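Local coordinates for putative branched-chain amino acid ABC transporter, periplasmic branched-chain amino acid-binding protein (PDB 4RU0) that probably captures a small solute in the periplasm, perhaps a branched-chain amino acid, and delivers it to an ABC importer, at residues A141-V146 against E427-F432. Numbering follows the deposited sequence.
Sequences ATDGTV and EKAAAF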
ATOM      1  N   ALA A 141      -3.637  -0.314  13.653  1.00 27.27           N
ATOM      2  CA  ALA A 141      -4.982  -0.649  13.201  1.00 27.33           C
ATOM      3  C   ALA A 141      -5.018  -2.061  12.616  1.00 32.41           C
ATOM      4  O   ALA A 141      -6.061  -2.524  12.148  1.00 31.48           O
ATOM      5  CB  ALA A 141      -5.483   0.366  12.190  1.00 26.12           C
ATOM      6  N   THR A 142      -3.878  -2.744  12.643  1.00 28.43           N
ATOM      7  CA  THR A 142      -3.845  -4.168  12.343  1.00 29.58           C
ATOM      8  C   THR A 142      -4.752  -4.903  13.330  1.00 31.13           C
ATOM      9  O   THR A 142      -5.460  -5.845  12.962  1.00 35.37           O
ATOM     10  CB  THR A 142      -2.417  -4.742  12.421  1.00 29.97           C
ATOM     11  OG1 THR A 142      -1.553  -4.022  11.533  1.00 28.73           O
ATOM     12  CG2 THR A 142      -2.408  -6.212  12.034  1.00 31.36           C
ATOM     13  N   ASP A 143      -4.726  -4.457  14.585  1.00 23.45           N
ATOM     14  CA  ASP A 143      -5.574  -5.021  15.629  1.00 25.09           C
ATOM     15  C   ASP A 143      -6.985  -4.450  15.522  1.00 30.03           C
ATOM     16  O   ASP A 143      -7.293  -3.407  16.099  1.00 28.98           O
ATOM     17  CB  ASP A 143      -4.984  -4.734  17.015  1.00 25.22           C
ATOM     18  CG  ASP A 143      -5.665  -5.522  18.133  1.00 37.02           C
ATOM     19  OD1 ASP A 143      -6.771  -6.069  17.920  1.00 33.14           O
ATOM     20  OD2 ASP A 143      -5.089  -5.591  19.243  1.00 36.48           O
ATOM     21  N   GLY A 144      -7.848  -5.147  14.792  1.00 30.43           N
ATOM     22  CA  GLY A 144      -9.209  -4.686  14.596  1.00 30.25           C
ATOM     23  C   GLY A 144     -10.093  -4.751  15.827  1.00 30.85           C
ATOM     24  O   GLY A 144     -11.249  -4.336  15.772  1.00 28.96           O
ATOM     25  N   THR A 145      -9.573  -5.266  16.940  1.00 28.77           N
ATOM     26  CA  THR A 145     -10.345  -5.255  18.181  1.00 36.70           C
ATOM     27  C   THR A 145     -10.330  -3.851  18.764  1.00 33.75           C
ATOM     28  O   THR A 145     -11.200  -3.488  19.556  1.00 31.61           O
ATOM     29  CB  THR A 145      -9.810  -6.252  19.236  1.00 38.14           C
ATOM     30  OG1 THR A 145      -8.514  -5.836  19.691  1.00 30.97           O
ATOM     31  CG2 THR A 145      -9.743  -7.657  18.667  1.00 33.72           C
ATOM     32  N   VAL A 146      -9.333  -3.067  18.367  1.00 30.23           N
ATOM     33  CA  VAL A 146      -9.215  -1.685  18.826  1.00 31.80           C
ATOM     34  C   VAL A 146      -9.613  -0.735  17.700  1.00 24.50           C
ATOM     35  O   VAL A 146     -10.099   0.368  17.944  1.00 24.21           O
ATOM     36  CB  VAL A 146      -7.789  -1.385  19.324  1.00 25.20           C
ATOM     37  CG1 VAL A 146      -7.608   0.092  19.647  1.00 24.36           C
ATOM     38  CG2 VAL A 146      -7.482  -2.234  20.552  1.00 27.03           C
ATOM     39  N   GLU A 427       0.833  -4.308  21.739  1.00 35.31           N
ATOM     40  CA  GLU A 427       1.217  -3.258  22.677  1.00 29.91           C
ATOM     41  C   GLU A 427       0.744  -1.879  22.224  1.00 31.41           C
ATOM     42  O   GLU A 427       0.137  -1.133  22.992  1.00 28.97           O
ATOM     43  CB  GLU A 427       2.733  -3.234  22.862  1.00 35.19           C
ATOM     44  CG  GLU A 427       3.211  -2.068  23.717  1.00 51.20           C
ATOM     45  CD  GLU A 427       4.517  -1.474  23.222  1.00 63.32           C
ATOM     46  OE1 GLU A 427       5.528  -2.208  23.160  1.00 66.63           O
ATOM     47  OE2 GLU A 427       4.529  -0.266  22.897  1.00 72.78           O
ATOM     48  N   LYS A 428       1.033  -1.552  20.972  1.00 27.35           N
ATOM     49  CA  LYS A 428       0.717  -0.242  20.423  1.00 31.14           C
ATOM     50  C   LYS A 428      -0.797   0.001  20.391  1.00 29.83           C
ATOM     51  O   LYS A 428      -1.267   1.077  20.753  1.00 33.51           O
ATOM     52  CB  LYS A 428       1.322  -0.113  19.023  1.00 28.57           C
ATOM     53  CG  LYS A 428       1.373   1.306  18.477  1.00 42.16           C
ATOM     54  CD  LYS A 428       2.349   1.386  17.301  1.00 47.73           C
ATOM     55  CE  LYS A 428       2.501   2.810  16.783  1.00 49.85           C
ATOM     56  NZ  LYS A 428       3.625   2.897  15.802  1.00 52.43           N
ATOM     57  N   ALA A 429      -1.554  -1.010  19.972  1.00 26.86           N
ATOM     58  CA  ALA A 429      -3.007  -0.905  19.906  1.00 27.15           C
ATOM     59  C   ALA A 429      -3.637  -0.796  21.290  1.00 32.25           C
ATOM     60  O   ALA A 429      -4.697  -0.188  21.449  1.00 31.43           O
ATOM     61  CB  ALA A 429      -3.589  -2.096  19.164  1.00 27.69           C
ATOM     62  N   ALA A 430      -2.991  -1.392  22.289  1.00 29.16           N
ATOM     63  CA  ALA A 430      -3.527  -1.385  23.646  1.00 30.45           C
ATOM     64  C   ALA A 430      -3.292  -0.034  24.296  1.00 30.17           C
ATOM     65  O   ALA A 430      -4.161   0.484  24.999  1.00 30.75           O
ATOM     66  CB  ALA A 430      -2.904  -2.496  24.478  1.00 31.88           C
ATOM     67  N   ALA A 431      -2.111   0.529  24.059  1.00 29.43           N
ATOM     68  CA  ALA A 431      -1.798   1.876  24.527  1.00 29.26           C
ATOM     69  C   ALA A 431      -2.820   2.870  23.975  1.00 33.16           C
ATOM     70  O   ALA A 431      -3.313   3.733  24.700  1.00 34.23           O
ATOM     71  CB  ALA A 431      -0.389   2.270  24.118  1.00 28.57           C
ATOM     72  N   PHE A 432      -3.137   2.723  22.691  1.00 27.91           N
ATOM     73  CA  PHE A 432      -4.137   3.553  22.032  1.00 28.91           C
ATOM     74  C   PHE A 432      -5.515   3.367  22.660  1.00 27.77           C
ATOM     75  O   PHE A 432      -6.215   4.341  22.929  1.00 27.87           O
ATOM     76  CB  PHE A 432      -4.198   3.233  20.534  1.00 26.00           C
ATOM     77  CG  PHE A 432      -5.114   4.136  19.757  1.00 25.55           C
ATOM     78  CD1 PHE A 432      -4.629   5.296  19.168  1.00 24.90           C
ATOM     79  CD2 PHE A 432      -6.459   3.825  19.606  1.00 25.96           C
ATOM     80  CE1 PHE A 432      -5.469   6.133  18.454  1.00 24.70           C
ATOM     81  CE2 PHE A 432      -7.312   4.661  18.889  1.00 25.69           C
ATOM     82  CZ  PHE A 432      -6.815   5.814  18.310  1.00 25.08           C
TER
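CG1 of Val146 comes in obliquely at the Phe432 ring, 3.9 Å from CD2 of Phe432. The ring of Phe147, its plane inclined by about 35°, also meets that of Phe432, and a glycerol lies near by. The other flat group, the Asp143 carboxylate, is approached obliquely by the methyl of Ala429, which lies beside OD2 of Asp143, 3.8 Å from CB of Ala429. The two side chains come closest at their CB atoms, with CB of Asp143 3.7 Å from CB of Ala429. OD1 of Asp143 turns back into the loop and accepts a hydrogen bond from the backbone N of Thr145 at 3.1 Å, on the anti side and 33° out of the carboxylate plane. This is an Asx turn, and the backbone bond from Val146 N to Asp143 O closes the same bend. In this periplasmic binding protein of the leucine-binding family, the turn lies between strands 131-132 and 150-151 and packs on the C-terminal helix 418-435 through Ala429 and Phe432, one helical turn apart. Val146 rests against both: with CG1 anti to its backbone N (chi1 173°), CG1 is carried toward Phe432 and CG2 stays on the Ala429 methyl side. CG1 of Val146 lies 3.4 Å from O of Ala429, and its CG2 4.1 Å from CB of Ala429. Arg422, earlier on that helix, makes a long, weak ion pair with Asp143; beyond the helix, Arg441 hydrogen-bonds to Gly144 O.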